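Local coordinates for protein D-alanyl-D-alanine carboxypeptidase (Streptococcus pneumoniae R6, PDB 1XP4) that probably removes the C-terminal D-alanine from peptidoglycan precursors, as a serine-type D-Ala-D-Ala carboxypeptidase of the S11 family, at residues K354-G358 and Q359-T363; I203-N207 and Y208-G212. One frame throughout, in Å; residues are numbered along the deposited sequence.

How the contacts relate
Both contacts are local, each made within one continuous stretch of chain. Contact 2 is buried; it continues strand 201-204 in the carboxypeptidase domain, beside the predicted active site. Contact 1 is only partly buried. It is a turn in the loop between strands 345-350 and 368-373, within the PBP5-type C-terminal domain, and its second half makes backbone hydrogen bonds to Gly-25 and Ile-27. The two share no helix or strand and lie on opposite sides of the chain's centre, with centres about 32 Å apart. Their chemistry differs too. Contact 1 rests on glycines, a backbone bond and a water, whereas in contact 2 side-chain oxygens accept from backbone NH groups.

Contact 1: residues K354-G358 and Q359-T363; sequences KDLIG and QGYIT
Leu-356 and Gly-360 face each other across a tight reversal of the chain. CB of Leu-356 lies 3.8 Å from CA of Gly-360, and here the two arms of the turn come together. The turn is a type II' beta turn running from Ile-357 to Gly-360. Its bond goes from Gly-360 N to Ile-357 O at 2.7 Å. It is bent, with an N-H...O angle of 144°, and the donor sits above the carbonyl plane. Gly-358 takes the first corner with positive phi (66°), as suits glycine in this turn type. Gln-359 takes the second corner. Its CB is directed away from the other arm, yet it still touches Gly-358 C. A water closes the mouth of the turn. It accepts from Ile-357 N at 3.0 Å and donates to Gly-360 O at 2.8 Å. Leu-356 also reaches past Gly-360. With CG anti to the carbonyl carbon (chi1 -49°), its CD2 arrives at the edge of the Tyr-361 ring, in the ring plane and 3.7 Å from CE1. The two side chains cross at about a right angle. The hydroxyl of Tyr-361 bonds to Asp-353, which ties the ring back to the start of the loop. Gly-360 and Ile-362 make backbone hydrogen bonds with Ile-27 and Gly-25, at the edge of the five-stranded sheet. The chemistry implies a turn defined by its backbone: two glycines, one direct bond and one water set its shape, and one apolar side-chain contact, Leu-356 on Tyr-361, adds to them.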
loop_
_atom_site.group_PDB
_atom_site.type_symbol
_atom_site.label_atom_id
_atom_site.label_comp_id
_atom_site.label_asym_id
_atom_site.label_seq_id
_atom_site.Cartn_x
_atom_site.Cartn_y
_atom_site.Cartn_z
ATOM N N LYS A 354 -0.405 -23.687 2.840
ATOM C CA LYS A 354 -0.948 -24.374 4.011
ATOM C C LYS A 354 -0.298 -23.819 5.284
ATOM O O LYS A 354 -0.419 -24.392 6.366
ATOM C CB LYS A 354 -0.666 -25.876 3.914
ATOM C CG LYS A 354 -1.197 -26.520 2.648
ATOM C CD LYS A 354 -0.861 -28.006 2.589
ATOM C CE LYS A 354 -1.300 -28.617 1.258
ATOM N NZ LYS A 354 -0.965 -30.067 1.129
ATOM N N ASP A 355 0.384 -22.687 5.139
ATOM C CA ASP A 355 1.083 -22.041 6.242
ATOM C C ASP A 355 0.474 -20.650 6.489
ATOM O O ASP A 355 1.182 -19.643 6.546
ATOM C CB ASP A 355 2.561 -21.920 5.866
ATOM C CG ASP A 355 3.448 -21.637 7.050
ATOM O OD1 ASP A 355 2.923 -21.196 8.086
ATOM O OD2 ASP A 355 4.675 -21.847 6.932
ATOM N N LEU A 356 -0.843 -20.609 6.645
ATOM C CA LEU A 356 -1.562 -19.359 6.846
ATOM C C LEU A 356 -1.361 -18.707 8.200
ATOM O O LEU A 356 -1.595 -19.319 9.237
ATOM C CB LEU A 356 -3.051 -19.584 6.617
ATOM C CG LEU A 356 -3.343 -20.332 5.314
ATOM C CD1 LEU A 356 -4.834 -20.479 5.143
ATOM C CD2 LEU A 356 -2.720 -19.591 4.128
ATOM N N ILE A 357 -0.938 -17.450 8.175
ATOM C CA ILE A 357 -0.710 -16.680 9.387
ATOM C C ILE A 357 -1.885 -15.719 9.521
ATOM O O ILE A 357 -2.214 -15.006 8.575
ATOM C CB ILE A 357 0.612 -15.897 9.267
ATOM C CG1 ILE A 357 1.744 -16.888 8.998
ATOM C CG2 ILE A 357 0.879 -15.078 10.533
ATOM C CD1 ILE A 357 3.025 -16.245 8.634
ATOM N N GLY A 358 -2.520 -15.701 10.686
ATOM C CA GLY A 358 -3.668 -14.830 10.875
ATOM C C GLY A 358 -4.784 -15.306 9.967
ATOM O O GLY A 358 -5.177 -16.467 10.028
ATOM N N GLN A 359 -5.301 -14.424 9.121
ATOM C CA GLN A 359 -6.357 -14.815 8.191
ATOM C C GLN A 359 -5.692 -15.325 6.910
ATOM O O GLN A 359 -6.354 -15.580 5.908
ATOM C CB GLN A 359 -7.262 -13.623 7.878
ATOM C CG GLN A 359 -7.673 -12.859 9.115
ATOM C CD GLN A 359 -8.810 -11.900 8.859
ATOM O OE1 GLN A 359 -9.957 -12.315 8.698
ATOM N NE2 GLN A 359 -8.501 -10.607 8.814
ATOM N N GLY A 360 -4.368 -15.465 6.967
ATOM C CA GLY A 360 -3.600 -15.953 5.836
ATOM C C GLY A 360 -3.227 -14.886 4.826
ATOM O O GLY A 360 -2.054 -14.530 4.678
ATOM N N TYR A 361 -4.238 -14.377 4.126
ATOM C CA TYR A 361 -4.048 -13.358 3.106
ATOM C C TYR A 361 -5.022 -12.194 3.281
ATOM O O TYR A 361 -6.127 -12.375 3.796
ATOM C CB TYR A 361 -4.248 -13.977 1.721
ATOM C CG TYR A 361 -3.158 -14.933 1.298
ATOM C CD1 TYR A 361 -3.007 -16.173 1.912
ATOM C CD2 TYR A 361 -2.250 -14.572 0.305
ATOM C CE1 TYR A 361 -1.969 -17.031 1.549
ATOM C CE2 TYR A 361 -1.216 -15.414 -0.067
ATOM C CZ TYR A 361 -1.075 -16.640 0.558
ATOM O OH TYR A 361 -0.024 -17.454 0.202
ATOM N N ILE A 362 -4.610 -10.999 2.855
ATOM C CA ILE A 362 -5.476 -9.824 2.943
ATOM C C ILE A 362 -6.310 -9.714 1.667
ATOM O O ILE A 362 -6.918 -8.684 1.388
ATOM C CB ILE A 362 -4.669 -8.510 3.111
ATOM C CG1 ILE A 362 -3.700 -8.331 1.939
ATOM C CG2 ILE A 362 -3.941 -8.515 4.442
ATOM C CD1 ILE A 362 -3.144 -6.921 1.821
ATOM N N THR A 363 -6.320 -10.789 0.891
ATOM C CA THR A 363 -7.071 -10.854 -0.356
ATOM C C THR A 363 -7.692 -12.247 -0.439
ATOM O O THR A 363 -7.115 -13.211 0.054
ATOM C CB THR A 363 -6.137 -10.603 -1.572
ATOM O OG1 THR A 363 -6.879 -10.726 -2.788
ATOM C CG2 THR A 363 -4.993 -11.590 -1.588
HETATM O O HOH W 1 0.012 -16.082 5.713
#

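Contact 2: residues I203-N207 and Y208-G212; sequences ITSTN and YMLEG
Asn-207 and Leu-210 meet in the packed part of this contact. CG of Leu-210 lies 3.8 Å from CG of Asn-207, the amide carbon, and 3.6 Å from the backbone O of Asn-207. The two side chains cross at about a right angle. Swinging CG of Asn-207 anti to its own N (chi1 -171°) brings OD1 round to the following backbone. There OD1 accepts from Met-209 N at 3.0 Å, with an N-H...O angle of 159° and the donor tilted 19° from the carbonyl plane. This is an Asx turn. An ST turn comes just before it: Ser-205 OG accepts from Asn-207 N at 3.1 Å. The same OG is 3.5 Å from CD1 of Leu-210, so the leucine methyl packs against the serine as well. Two side-chain oxygens thus hold two successive bends.

The other side is looser. The Tyr-208 ring folds back along the chain, and Thr-206 O lies over one of its faces, 3.7 Å from CD2. Tyr-208 and Thr-206 are each partly exposed residues. Glu-211 and Gly-212 are exposed where the loop runs on.

Thr-206 points away from the second half of the turn. Its OG1 bonds to Thr-225 OG1 on strand 220-228, and its side chain is about 5 Å from those of Ser-104 and Lys-224, predicted as active-site and substrate-binding residues. A sulfate ion, probably from the crystallisation liquor, lies about 4 Å from the Thr-206 side chain. Ser-205 touches Val-102 of helix 93-103, and Asn-207 reaches Phe-235 on strand 234-241. Tyr-208 and the selenomethionine Met-209 pack on Phe-264 of helix 262-277.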
loop_
_atom_site.group_PDB
_atom_site.type_symbol
_atom_site.label_atom_id
_atom_site.label_comp_id
_atom_site.label_asym_id
_atom_site.label_seq_id
_atom_site.Cartn_x
_atom_site.Cartn_y
_atom_site.Cartn_z
ATOM N N ILE A 203 10.909 20.949 1.609
ATOM C CA ILE A 203 10.110 20.213 2.579
ATOM C C ILE A 203 10.884 18.950 2.958
ATOM O O ILE A 203 11.631 18.396 2.150
ATOM C CB ILE A 203 8.706 19.837 2.034
ATOM C CG1 ILE A 203 8.822 18.939 0.805
ATOM C CG2 ILE A 203 7.933 21.089 1.706
ATOM C CD1 ILE A 203 7.501 18.585 0.213
ATOM N N THR A 204 10.713 18.510 4.198
ATOM C CA THR A 204 11.405 17.338 4.705
ATOM C C THR A 204 10.419 16.213 4.960
ATOM O O THR A 204 9.287 16.452 5.386
ATOM C CB THR A 204 12.134 17.665 6.031
ATOM O OG1 THR A 204 13.145 18.648 5.790
ATOM C CG2 THR A 204 12.773 16.418 6.622
ATOM N N SER A 205 10.865 14.986 4.699
ATOM C CA SER A 205 10.042 13.807 4.905
ATOM C C SER A 205 9.940 13.497 6.392
ATOM O O SER A 205 10.818 13.856 7.171
ATOM C CB SER A 205 10.652 12.613 4.171
ATOM O OG SER A 205 9.871 11.443 4.350
ATOM N N THR A 206 8.856 12.837 6.781
ATOM C CA THR A 206 8.637 12.468 8.172
ATOM C C THR A 206 9.073 11.023 8.335
ATOM O O THR A 206 9.061 10.475 9.441
ATOM C CB THR A 206 7.150 12.554 8.555
ATOM O OG1 THR A 206 6.389 11.721 7.670
ATOM C CG2 THR A 206 6.651 13.979 8.469
ATOM N N ASN A 207 9.445 10.407 7.218
ATOM C CA ASN A 207 9.882 9.020 7.212
ATOM C C ASN A 207 11.378 8.992 7.474
ATOM O O ASN A 207 12.178 9.282 6.586
ATOM C CB ASN A 207 9.581 8.388 5.854
ATOM C CG ASN A 207 9.814 6.892 5.844
ATOM O OD1 ASN A 207 10.643 6.376 6.593
ATOM N ND2 ASN A 207 9.091 6.187 4.983
ATOM N N TYR A 208 11.758 8.634 8.692
ATOM C CA TYR A 208 13.163 8.586 9.059
ATOM C C TYR A 208 13.925 7.301 8.759
ATOM O O TYR A 208 15.011 7.083 9.285
ATOM C CB TYR A 208 13.302 8.959 10.528
ATOM C CG TYR A 208 13.001 10.416 10.729
ATOM C CD1 TYR A 208 13.684 11.380 9.997
ATOM C CD2 TYR A 208 12.040 10.841 11.636
ATOM C CE1 TYR A 208 13.425 12.726 10.162
ATOM C CE2 TYR A 208 11.773 12.193 11.809
ATOM C CZ TYR A 208 12.477 13.127 11.066
ATOM O OH TYR A 208 12.261 14.474 11.240
HETATM N N MSE A 209 13.364 6.455 7.905
HETATM C CA MSE A 209 14.040 5.221 7.530
HETATM C C MSE A 209 14.569 5.346 6.102
HETATM O O MSE A 209 15.083 4.385 5.525
HETATM C CB MSE A 209 13.088 4.032 7.642
HETATM C CG MSE A 209 12.764 3.667 9.073
HETATM SE SE MSE A 209 11.462 2.268 9.208
HETATM C CE MSE A 209 12.661 0.769 9.321
ATOM N N LEU A 210 14.444 6.548 5.546
ATOM C CA LEU A 210 14.906 6.825 4.196
ATOM C C LEU A 210 16.402 7.180 4.149
ATOM O O LEU A 210 17.064 7.356 5.184
ATOM C CB LEU A 210 14.079 7.963 3.584
ATOM C CG LEU A 210 12.577 7.719 3.374
ATOM C CD1 LEU A 210 11.886 8.986 2.868
ATOM C CD2 LEU A 210 12.385 6.580 2.376
ATOM N N GLU A 211 16.917 7.284 2.928
ATOM C CA GLU A 211 18.317 7.608 2.676
ATOM C C GLU A 211 18.804 8.880 3.365
ATOM O O GLU A 211 18.214 9.955 3.206
ATOM C CB GLU A 211 18.541 7.725 1.168
ATOM C CG GLU A 211 18.085 6.492 0.401
ATOM C CD GLU A 211 19.239 5.622 -0.084
ATOM O OE1 GLU A 211 20.331 5.659 0.538
ATOM O OE2 GLU A 211 19.041 4.890 -1.084
ATOM N N GLY A 212 19.891 8.735 4.124
ATOM C CA GLY A 212 20.502 9.849 4.832
ATOM C C GLY A 212 19.810 10.308 6.103
ATOM O O GLY A 212 20.124 11.378 6.621
#